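Local coordinates for protein GP37 (Pseudomonas phage phikz, PDB 5FT0) that probably inhibits the bacterial ribonuclease RNase E, and through it the RNA degradosome of the host cell infected by the phage, at residues Glu9-Ala14 with Tyr73-Ile78; Asp81-Val86 with Asp182-Lys187; Val134-Ile139 with Glu199-Ile204; Lys174-Ala179 with Phe225-Val230. All coordinates share one frame; numbering follows the deposited sequence.

Contact 1: Glu9-Ala14 with Tyr73-Ile78; sequences EEQLQA and YVLSRI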
# COMPACT_ATOMS: atom_id res chain seq x y z
N GLU A 9 -28.35 1.26 13.30
CA GLU A 9 -29.25 2.18 13.99
C GLU A 9 -28.68 2.63 15.33
O GLU A 9 -28.81 3.80 15.70
CB GLU A 9 -30.63 1.54 14.18
CG GLU A 9 -31.43 1.38 12.89
CD GLU A 9 -31.44 -0.05 12.38
OE1 GLU A 9 -30.40 -0.74 12.50
OE2 GLU A 9 -32.49 -0.49 11.87
N GLU A 10 -28.06 1.71 16.09
CA GLU A 10 -27.42 2.13 17.35
C GLU A 10 -26.30 3.12 17.08
O GLU A 10 -26.12 4.08 17.84
CB GLU A 10 -26.85 0.93 18.12
CG GLU A 10 -27.56 -0.40 17.96
CD GLU A 10 -26.95 -1.51 18.80
OE1 GLU A 10 -26.26 -1.22 19.79
OE2 GLU A 10 -27.15 -2.69 18.44
N GLN A 11 -25.53 2.90 16.02
CA GLN A 11 -24.46 3.83 15.67
C GLN A 11 -25.03 5.19 15.30
O GLN A 11 -24.57 6.23 15.81
CB GLN A 11 -23.62 3.26 14.53
CG GLN A 11 -23.13 1.85 14.78
CD GLN A 11 -22.50 1.22 13.55
OE1 GLN A 11 -21.68 1.84 12.87
NE2 GLN A 11 -22.89 -0.02 13.25
N LEU A 12 -26.04 5.21 14.43
CA LEU A 12 -26.62 6.48 13.99
C LEU A 12 -27.26 7.23 15.15
O LEU A 12 -27.20 8.46 15.21
CB LEU A 12 -27.64 6.23 12.88
CG LEU A 12 -28.26 7.47 12.24
CD1 LEU A 12 -27.18 8.41 11.74
CD2 LEU A 12 -29.17 7.06 11.09
N GLN A 13 -27.87 6.50 16.10
CA GLN A 13 -28.47 7.15 17.26
C GLN A 13 -27.41 7.83 18.12
O GLN A 13 -27.61 8.95 18.60
CB GLN A 13 -29.25 6.13 18.08
CG GLN A 13 -30.57 5.72 17.45
CD GLN A 13 -31.11 4.42 18.00
OE1 GLN A 13 -30.63 3.92 19.02
NE2 GLN A 13 -32.11 3.86 17.33
N ALA A 14 -26.26 7.18 18.32
CA ALA A 14 -25.17 7.81 19.04
C ALA A 14 -24.60 8.99 18.26
O ALA A 14 -24.33 10.05 18.83
CB ALA A 14 -24.07 6.79 19.33
N TYR A 73 -16.79 0.66 23.93
CA TYR A 73 -15.51 1.06 23.36
C TYR A 73 -15.61 1.25 21.85
O TYR A 73 -15.13 2.24 21.30
CB TYR A 73 -14.43 0.03 23.69
CG TYR A 73 -13.10 0.38 23.07
CD1 TYR A 73 -12.26 1.31 23.67
CD2 TYR A 73 -12.69 -0.18 21.87
CE1 TYR A 73 -11.05 1.66 23.10
CE2 TYR A 73 -11.48 0.16 21.29
CZ TYR A 73 -10.67 1.08 21.91
OH TYR A 73 -9.46 1.43 21.35
N VAL A 74 -16.24 0.29 21.16
CA VAL A 74 -16.34 0.37 19.71
C VAL A 74 -17.17 1.59 19.30
O VAL A 74 -16.84 2.28 18.33
CB VAL A 74 -16.94 -0.93 19.13
CG1 VAL A 74 -17.16 -0.80 17.63
CG2 VAL A 74 -16.02 -2.10 19.43
N LEU A 75 -18.24 1.88 20.05
CA LEU A 75 -19.02 3.08 19.77
C LEU A 75 -18.17 4.34 19.91
O LEU A 75 -18.28 5.26 19.09
CB LEU A 75 -20.23 3.15 20.71
CG LEU A 75 -21.43 2.28 20.35
CD1 LEU A 75 -22.54 2.44 21.39
CD2 LEU A 75 -21.95 2.65 18.97
N SER A 76 -17.30 4.39 20.93
CA SER A 76 -16.47 5.57 21.12
C SER A 76 -15.49 5.76 19.96
O SER A 76 -15.12 6.89 19.64
CB SER A 76 -15.71 5.47 22.45
OG SER A 76 -14.62 4.57 22.35
N ARG A 77 -15.04 4.66 19.34
CA ARG A 77 -14.19 4.78 18.16
C ARG A 77 -15.00 5.24 16.95
O ARG A 77 -14.49 5.99 16.10
CB ARG A 77 -13.49 3.46 17.86
CG ARG A 77 -12.58 2.93 18.98
CD ARG A 77 -11.50 3.93 19.38
NE ARG A 77 -10.59 4.24 18.27
CZ ARG A 77 -9.41 3.66 18.08
NH1 ARG A 77 -8.99 2.72 18.92
NH2 ARG A 77 -8.65 4.02 17.05
N ILE A 78 -16.25 4.79 16.83
CA ILE A 78 -17.09 5.23 15.72
C ILE A 78 -17.43 6.71 15.86
O ILE A 78 -17.41 7.47 14.88
CB ILE A 78 -18.35 4.36 15.62
CG1 ILE A 78 -17.98 2.91 15.33
CG2 ILE A 78 -19.30 4.90 14.55
CD1 ILE A 78 -19.18 1.97 15.29

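Contact 2: Asp81-Val86 with Asp182-Lys187; sequences DNLKYV and DYFANK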
# COMPACT_ATOMS: atom_id res chain seq x y z
N ASP A 81 -14.43 8.67 15.00
CA ASP A 81 -14.20 8.56 13.57
C ASP A 81 -15.05 9.54 12.77
O ASP A 81 -14.66 9.95 11.67
CB ASP A 81 -14.47 7.14 13.09
CG ASP A 81 -13.20 6.36 12.81
OD1 ASP A 81 -12.24 6.97 12.30
OD2 ASP A 81 -13.17 5.15 13.10
N ASN A 82 -16.22 9.92 13.29
CA ASN A 82 -17.14 10.76 12.54
C ASN A 82 -17.07 12.23 12.93
O ASN A 82 -17.77 13.04 12.31
CB ASN A 82 -18.57 10.24 12.71
CG ASN A 82 -18.85 9.04 11.82
OD1 ASN A 82 -19.22 9.20 10.66
ND2 ASN A 82 -18.66 7.85 12.36
N LEU A 83 -16.25 12.59 13.92
CA LEU A 83 -16.01 14.00 14.22
C LEU A 83 -15.45 14.73 13.01
O LEU A 83 -15.71 15.93 12.84
CB LEU A 83 -15.06 14.14 15.40
CG LEU A 83 -15.59 13.66 16.75
CD1 LEU A 83 -14.50 13.77 17.82
CD2 LEU A 83 -16.82 14.45 17.15
N LYS A 84 -14.69 14.04 12.16
CA LYS A 84 -14.13 14.64 10.96
C LYS A 84 -15.21 15.20 10.04
O LYS A 84 -14.92 16.10 9.25
CB LYS A 84 -13.31 13.60 10.19
CG LYS A 84 -11.89 13.43 10.69
CD LYS A 84 -11.26 12.20 10.07
CE LYS A 84 -11.88 10.93 10.63
NZ LYS A 84 -11.65 9.75 9.77
N TYR A 85 -16.43 14.68 10.12
CA TYR A 85 -17.51 15.09 9.24
C TYR A 85 -18.45 16.11 9.86
O TYR A 85 -19.41 16.54 9.21
CB TYR A 85 -18.30 13.86 8.78
CG TYR A 85 -17.41 12.79 8.19
CD1 TYR A 85 -16.64 13.05 7.06
CD2 TYR A 85 -17.31 11.53 8.77
CE1 TYR A 85 -15.81 12.09 6.51
CE2 TYR A 85 -16.49 10.56 8.23
CZ TYR A 85 -15.74 10.84 7.10
OH TYR A 85 -14.92 9.88 6.56
N VAL A 86 -18.19 16.52 11.11
CA VAL A 86 -18.91 17.65 11.69
C VAL A 86 -18.63 18.89 10.85
O VAL A 86 -17.48 19.18 10.51
CB VAL A 86 -18.49 17.84 13.15
CG1 VAL A 86 -18.99 19.17 13.68
CG2 VAL A 86 -19.02 16.70 14.01
N ASP A 182 -12.29 24.14 20.34
CA ASP A 182 -13.57 24.71 20.72
C ASP A 182 -14.67 23.65 20.72
O ASP A 182 -15.50 23.61 21.63
CB ASP A 182 -13.94 25.86 19.78
CG ASP A 182 -13.05 27.07 19.98
OD1 ASP A 182 -12.40 27.17 21.04
OD2 ASP A 182 -13.02 27.93 19.08
N TYR A 183 -14.68 22.78 19.71
CA TYR A 183 -15.73 21.77 19.63
C TYR A 183 -15.72 20.86 20.85
O TYR A 183 -16.77 20.59 21.44
CB TYR A 183 -15.57 20.93 18.35
CG TYR A 183 -16.75 20.03 18.12
CD1 TYR A 183 -17.86 20.47 17.41
CD2 TYR A 183 -16.78 18.73 18.64
CE1 TYR A 183 -18.95 19.65 17.20
CE2 TYR A 183 -17.87 17.90 18.43
CZ TYR A 183 -18.95 18.37 17.71
OH TYR A 183 -20.04 17.55 17.51
N PHE A 184 -14.54 20.39 21.25
CA PHE A 184 -14.47 19.51 22.42
C PHE A 184 -14.85 20.26 23.69
O PHE A 184 -15.55 19.72 24.55
CB PHE A 184 -13.08 18.90 22.54
CG PHE A 184 -12.95 17.56 21.86
CD1 PHE A 184 -12.71 17.48 20.50
CD2 PHE A 184 -13.09 16.39 22.59
CE1 PHE A 184 -12.60 16.25 19.88
CE2 PHE A 184 -12.98 15.16 21.97
CZ PHE A 184 -12.73 15.08 20.61
N ALA A 185 -14.41 21.51 23.83
CA ALA A 185 -14.67 22.26 25.05
C ALA A 185 -16.13 22.68 25.16
O ALA A 185 -16.69 22.72 26.27
CB ALA A 185 -13.76 23.48 25.13
N ASN A 186 -16.77 22.99 24.04
CA ASN A 186 -18.13 23.53 24.05
C ASN A 186 -19.20 22.51 23.69
O ASN A 186 -20.34 22.64 24.15
CB ASN A 186 -18.24 24.72 23.09
CG ASN A 186 -17.24 25.81 23.40
OD1 ASN A 186 -16.94 26.08 24.56
ND2 ASN A 186 -16.71 26.45 22.35
N LYS A 187 -18.88 21.50 22.88
CA LYS A 187 -19.87 20.55 22.39
C LYS A 187 -19.73 19.16 23.00
O LYS A 187 -20.67 18.37 22.90
CB LYS A 187 -19.80 20.43 20.86
CG LYS A 187 -19.76 21.77 20.15
CD LYS A 187 -21.07 22.49 20.31
CE LYS A 187 -21.18 23.67 19.36
NZ LYS A 187 -22.57 24.20 19.32

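Contact 3: Val134-Ile139 with Glu199-Ile204; sequences VHVDDI and EMYQFI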
# COMPACT_ATOMS: atom_id res chain seq x y z
N VAL A 134 -7.53 8.09 19.70
CA VAL A 134 -6.19 8.01 20.26
C VAL A 134 -5.94 9.27 21.09
O VAL A 134 -6.35 10.37 20.70
CB VAL A 134 -5.12 7.86 19.16
CG1 VAL A 134 -3.71 7.86 19.76
CG2 VAL A 134 -5.36 6.58 18.37
N HIS A 135 -5.28 9.10 22.23
CA HIS A 135 -4.82 10.20 23.06
C HIS A 135 -3.31 10.07 23.26
O HIS A 135 -2.79 8.95 23.38
CB HIS A 135 -5.54 10.21 24.41
CG HIS A 135 -5.38 11.48 25.18
ND1 HIS A 135 -4.20 11.84 25.80
CD2 HIS A 135 -6.26 12.48 25.44
CE1 HIS A 135 -4.36 13.01 26.40
NE2 HIS A 135 -5.60 13.42 26.19
N VAL A 136 -2.61 11.21 23.27
CA VAL A 136 -1.15 11.17 23.30
C VAL A 136 -0.63 10.56 24.59
O VAL A 136 0.46 9.97 24.62
CB VAL A 136 -0.57 12.58 23.06
CG1 VAL A 136 -0.90 13.51 24.22
CG2 VAL A 136 0.93 12.52 22.83
N ASP A 137 -1.39 10.67 25.69
CA ASP A 137 -0.96 10.11 26.96
C ASP A 137 -0.80 8.60 26.91
O ASP A 137 -0.14 8.03 27.78
CB ASP A 137 -1.94 10.49 28.08
CG ASP A 137 -1.91 11.97 28.40
OD1 ASP A 137 -0.91 12.64 28.05
OD2 ASP A 137 -2.88 12.47 29.01
N ASP A 138 -1.38 7.94 25.91
CA ASP A 138 -1.29 6.49 25.80
C ASP A 138 -0.13 6.03 24.93
O ASP A 138 0.14 4.82 24.87
CB ASP A 138 -2.60 5.92 25.24
CG ASP A 138 -3.80 6.26 26.11
OD1 ASP A 138 -3.62 6.44 27.33
OD2 ASP A 138 -4.93 6.35 25.57
N ILE A 139 0.56 6.94 24.25
CA ILE A 139 1.71 6.57 23.42
C ILE A 139 2.92 7.41 23.82
O ILE A 139 3.97 7.34 23.18
CB ILE A 139 1.41 6.74 21.92
CG1 ILE A 139 0.96 8.17 21.62
CG2 ILE A 139 0.36 5.73 21.47
CD1 ILE A 139 0.79 8.46 20.15
N GLU A 199 1.58 18.22 23.26
CA GLU A 199 2.90 17.68 23.55
C GLU A 199 3.75 17.72 22.29
O GLU A 199 3.34 17.20 21.24
CB GLU A 199 2.80 16.26 24.10
CG GLU A 199 2.52 16.23 25.60
CD GLU A 199 2.04 14.88 26.10
OE1 GLU A 199 2.41 13.85 25.49
OE2 GLU A 199 1.29 14.85 27.10
N MSE A 200 4.91 18.36 22.39
CA MSE A 200 5.83 18.46 21.27
C MSE A 200 7.03 17.55 21.49
O MSE A 200 7.59 17.50 22.58
CB MSE A 200 6.29 19.91 21.08
CG MSE A 200 7.44 20.07 20.10
SE MSE A 200 7.73 21.92 19.53
CE MSE A 200 8.14 22.71 21.26
N TYR A 201 7.40 16.81 20.45
CA TYR A 201 8.53 15.89 20.51
C TYR A 201 9.51 16.23 19.41
O TYR A 201 9.11 16.42 18.26
CB TYR A 201 8.06 14.43 20.38
CG TYR A 201 7.14 14.00 21.49
CD1 TYR A 201 7.65 13.49 22.68
CD2 TYR A 201 5.76 14.12 21.36
CE1 TYR A 201 6.81 13.09 23.70
CE2 TYR A 201 4.91 13.73 22.38
CZ TYR A 201 5.44 13.22 23.55
OH TYR A 201 4.61 12.83 24.57
N GLN A 202 10.78 16.33 19.77
CA GLN A 202 11.85 16.62 18.82
C GLN A 202 12.61 15.33 18.54
O GLN A 202 13.14 14.70 19.47
CB GLN A 202 12.79 17.70 19.35
CG GLN A 202 13.86 18.10 18.34
CD GLN A 202 13.27 18.78 17.12
OE1 GLN A 202 12.31 19.55 17.23
NE2 GLN A 202 13.82 18.48 15.95
N PHE A 203 12.66 14.94 17.28
CA PHE A 203 13.50 13.86 16.81
C PHE A 203 14.69 14.46 16.07
O PHE A 203 14.76 15.67 15.84
CB PHE A 203 12.71 12.90 15.92
CG PHE A 203 11.50 12.31 16.60
CD1 PHE A 203 10.31 13.02 16.66
CD2 PHE A 203 11.55 11.05 17.17
CE1 PHE A 203 9.19 12.49 17.29
CE2 PHE A 203 10.44 10.51 17.79
CZ PHE A 203 9.26 11.23 17.85
N ILE A 204 15.64 13.60 15.71
CA ILE A 204 16.81 14.09 14.99
C ILE A 204 16.41 14.66 13.64
O ILE A 204 17.01 15.64 13.17
CB ILE A 204 17.88 12.99 14.84
CG1 ILE A 204 17.22 11.64 14.55
CG2 ILE A 204 18.75 12.92 16.09
CD1 ILE A 204 18.21 10.50 14.40

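Contact 4: Lys174-Ala179 with Phe225-Val230; sequences KELILA and FTIKIV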
# COMPACT_ATOMS: atom_id res chain seq x y z
N LYS A 174 -3.65 26.61 12.39
CA LYS A 174 -4.01 27.10 13.72
C LYS A 174 -5.52 27.11 13.92
O LYS A 174 -6.01 26.76 15.00
CB LYS A 174 -3.42 28.49 13.94
CG LYS A 174 -3.78 29.16 15.26
CD LYS A 174 -2.91 30.39 15.48
CE LYS A 174 -3.72 31.57 16.01
NZ LYS A 174 -4.19 31.37 17.41
N GLU A 175 -6.27 27.49 12.89
CA GLU A 175 -7.72 27.48 12.99
C GLU A 175 -8.28 26.06 13.04
O GLU A 175 -9.33 25.83 13.64
CB GLU A 175 -8.34 28.25 11.82
CG GLU A 175 -8.09 29.75 11.87
CD GLU A 175 -8.67 30.40 13.12
OE1 GLU A 175 -9.85 30.13 13.44
OE2 GLU A 175 -7.94 31.17 13.78
N LEU A 176 -7.59 25.10 12.41
CA LEU A 176 -8.01 23.71 12.50
C LEU A 176 -7.90 23.20 13.93
O LEU A 176 -8.84 22.60 14.46
CB LEU A 176 -7.17 22.85 11.56
CG LEU A 176 -7.29 21.33 11.72
CD1 LEU A 176 -8.71 20.87 11.41
CD2 LEU A 176 -6.30 20.61 10.82
N ILE A 177 -6.76 23.45 14.58
CA ILE A 177 -6.59 23.08 15.98
C ILE A 177 -7.63 23.78 16.84
O ILE A 177 -8.25 23.17 17.72
CB ILE A 177 -5.16 23.40 16.45
CG1 ILE A 177 -4.14 22.62 15.62
CG2 ILE A 177 -5.00 23.11 17.94
CD1 ILE A 177 -4.37 21.12 15.62
N LEU A 178 -7.84 25.08 16.60
CA LEU A 178 -8.79 25.86 17.38
C LEU A 178 -10.20 25.29 17.25
O LEU A 178 -10.93 25.16 18.25
CB LEU A 178 -8.76 27.32 16.93
CG LEU A 178 -8.83 28.41 18.00
CD1 LEU A 178 -7.57 28.39 18.85
CD2 LEU A 178 -9.02 29.77 17.34
N ALA A 179 -10.59 24.93 16.03
CA ALA A 179 -11.93 24.38 15.80
C ALA A 179 -12.14 23.10 16.61
O ALA A 179 -13.19 22.92 17.25
CB ALA A 179 -12.14 24.12 14.31
N PHE A 225 -9.59 12.04 20.64
CA PHE A 225 -9.18 12.46 19.30
C PHE A 225 -7.83 13.15 19.40
O PHE A 225 -7.61 13.98 20.29
CB PHE A 225 -10.21 13.40 18.66
CG PHE A 225 -10.12 13.48 17.16
CD1 PHE A 225 -9.11 14.21 16.55
CD2 PHE A 225 -11.04 12.82 16.36
CE1 PHE A 225 -9.03 14.27 15.17
CE2 PHE A 225 -10.96 12.89 14.98
CZ PHE A 225 -9.95 13.61 14.39
N THR A 226 -6.93 12.80 18.49
CA THR A 226 -5.61 13.41 18.42
C THR A 226 -5.35 13.90 17.00
O THR A 226 -5.72 13.23 16.03
CB THR A 226 -4.51 12.42 18.86
OG1 THR A 226 -4.67 12.10 20.24
CG2 THR A 226 -3.12 13.02 18.65
N ILE A 227 -4.73 15.07 16.89
CA ILE A 227 -4.22 15.58 15.63
C ILE A 227 -2.71 15.67 15.76
O ILE A 227 -2.19 16.28 16.70
CB ILE A 227 -4.82 16.96 15.28
CG1 ILE A 227 -6.34 16.86 15.17
CG2 ILE A 227 -4.21 17.48 13.99
CD1 ILE A 227 -7.00 18.17 14.80
N LYS A 228 -2.00 15.05 14.82
CA LYS A 228 -0.54 15.09 14.79
C LYS A 228 -0.09 15.96 13.62
O LYS A 228 -0.59 15.80 12.50
CB LYS A 228 0.06 13.69 14.66
CG LYS A 228 1.59 13.70 14.61
CD LYS A 228 2.18 12.30 14.50
CE LYS A 228 2.02 11.74 13.11
NZ LYS A 228 2.66 10.40 12.99
N ILE A 229 0.84 16.87 13.88
CA ILE A 229 1.44 17.71 12.86
C ILE A 229 2.94 17.47 12.88
O ILE A 229 3.56 17.45 13.95
CB ILE A 229 1.11 19.20 13.09
CG1 ILE A 229 -0.41 19.39 13.14
CG2 ILE A 229 1.71 20.05 11.98
CD1 ILE A 229 -0.83 20.80 13.46
N VAL A 230 3.53 17.29 11.70
CA VAL A 230 4.94 16.95 11.56
C VAL A 230 5.64 18.06 10.79
O VAL A 230 5.19 18.45 9.71
CB VAL A 230 5.13 15.60 10.85
CG1 VAL A 230 6.61 15.22 10.81
CG2 VAL A 230 4.32 14.51 11.54

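Contact 1: Glu9-Ala14 with Tyr73-Ile78
The side chain of Gln11 and the CD1 methyl of Ile78 meet at the tightest point between helix 8-15 and helix 67-82, crossing at about a right angle. Gln11 OE1 lies 3.5 Å from Ile78 CD1, and Gln11 CD follows at 3.8 Å from the same methyl, which therefore rests against the carbonyl half of the amide. Gln11 starts with CG beside its own backbone N (chi1 -52°) and then runs extended, carrying the amide across the end of Ile78 to Glu28. The nitrogen half is used elsewhere: Gln11 NE2 donates to Glu28 O and more weakly to the carbonyl oxygens of Ile6 and Thr7, a set of bonds consistent with a fixed orientation of the amide.

One turn earlier on helix 67-82 the packing is looser. Leu75 CD2 stands 4.3 Å from Gln11 CA, where the two backbones come nearest, and Ala14 CB points toward the other helix yet stays 4.7 Å from Leu75 CD2. Glu10 lies on the more open side, its carboxylate held by a salt bridge to Arg71 and by Thr7 N. No directional bond spans the interface itself. The direct contact is therefore van der Waals in character, while the polar groups of helix 8-15 find their partners in Arg71, Glu28 and the residues just before the helix.

Contact 2: Asp81-Val86 with Asp182-Lys187
The Tyr183 ring is approached obliquely by Leu83 at CE2 and by Val86 at CE1, and one of its faces is covered from within its own helix by Lys187 CB, 3.7 Å above the plane and over the centre. The neighbouring Phe184 ring is likewise met obliquely by Leu83 and meets the Phe213 ring, the planes at about 25°. In the fold, this is the corner between helices 67-82 and 87-98, with Val86 at the N-cap position of the second, packed on the C-terminal part of helix 158-187 above the seven-stranded antiparallel sheet.

Leu83 forks between the two rings. Its CD1 lies 3.6 Å from Phe184 CZ, approaching at about a right angle, while its CD2 is 3.8 Å from Tyr183 CE2. Tyr183 can receive both residues because its CG is anti to the backbone N (chi1 -171°), which sends the ring out toward the corner. The contact is wholly apolar; Tyr183 OH is hydrogen-bonded outside it, to Asp19 O. Strand 220-232 closes the floor, with Phe225 under both Leu83 and Phe184. Val86 comes at Tyr183 from the opposite direction, its CG1 3.6 Å from Tyr183 CE1 and its CG2 3.7 Å from Tyr183 OH.

Contact 3: Val134-Ile139 with Glu199-Ile204
Val136 meets Glu199 and Tyr201 with every atom of its side chain beyond CA. Its CB points toward strand 197-202 and lies 4.0 Å from Glu199 OE1. From there CG1, set between the backbone N and the carbonyl carbon (chi1 67°), lies over the face of the carboxylate, 3.6 Å from Glu199 OE1. CG2 goes further, to 3.3 Å from Glu199 OE1, and also reaches the edge of the Tyr201 ring near its plane, 4.2 Å from Tyr201 CE2.

The oxygen touched by both methyls is already engaged: Tyr201 OH donates to Glu199 OE1 over 2.6 Å, on the anti side and 29° out of the carboxylate plane. The other oxygen, Glu199 OE2, faces Asp137 OD1 at 3.3 Å, and the two carboxylate planes are 27° apart. Two such close acceptors would probably raise the proton affinity of one. A nearly straight bond from Asp137 N to His135 ND1 holds the turn. The side chain of Asp137 is about 5 Å from a bound arginine, and His135 packs on Glu214 of the arginine pocket. A short 3-10 turn thus brings its acidic side chain to the margin of that ligand site.

Contact 4: Lys174-Ala179 with Phe225-Val230
Leu176 and Ile177 of helix 158-187 press on Ile227 and Ile229 of strand 220-232 in a helix-on-sheet layer, the long helix lying along one face of the seven-stranded antiparallel sheet. The segment axes approach to 10.6 Å and run nearly antiparallel (167°), so the helix follows the strand in reverse.

Along the helix, Lys174 turns its side chain away from the strand. Leu176 is the first residue to touch: its CB points toward the sheet, and its CG lies 4.4 Å from Ile227 CD1, a light contact. Leu176 also packs on Val96 of helix 87-98, so it is wedged between that helix and the sheet. Ile177 follows as the main partner. Its CB does not aim straight at the strand, but CG1 stands beside the backbone N and the chain bends again at the next bond (chi2 -55°), bringing CD1 onto the isoleucines. The side chains of Ile177 and Ile227 run alongside one another, pointing in opposite senses. Further on, Ala179 faces Leu89 and Ala92 of helix 87-98.

The strand alternates in the usual way. Ile227 and Ile229 point toward the helix, whereas Lys228 points away, to a salt bridge with Glu129 and packing on Arg254 of the second subunit. The side chains that meet across these segments are all aliphatic, with the aromatic rings of Phe211 and Tyr180 beside them. At the centre, Ile177 CD1 is 4.0 Å from both Ile227 CG2 and Ile227 CD1, and 4.2 Å from Ile229 CD1.

In the fold
Contacts 2 and 4 form the buried interior, both on helix 158-187 and joined through Phe225, which packs on Phe184 and Leu83; their chemistry is apolar, aliphatic groups on aromatic rings in contact 2, aliphatic alone in contact 4. Contact 3 joins a strand of the same sheet to the loop on its other face, where Thr226 OG1 probably bonds to Val134 O; it is partly buried, carries two close carboxylates and reaches the arginine site. Contact 1 shares helix 67-82 with contact 2 but sits farther out, its centre about 17 Å from that of the chain, and pairs an amide with aliphatic groups. Its centre lies about 27 Å from that of contact 3, across the chain's centre.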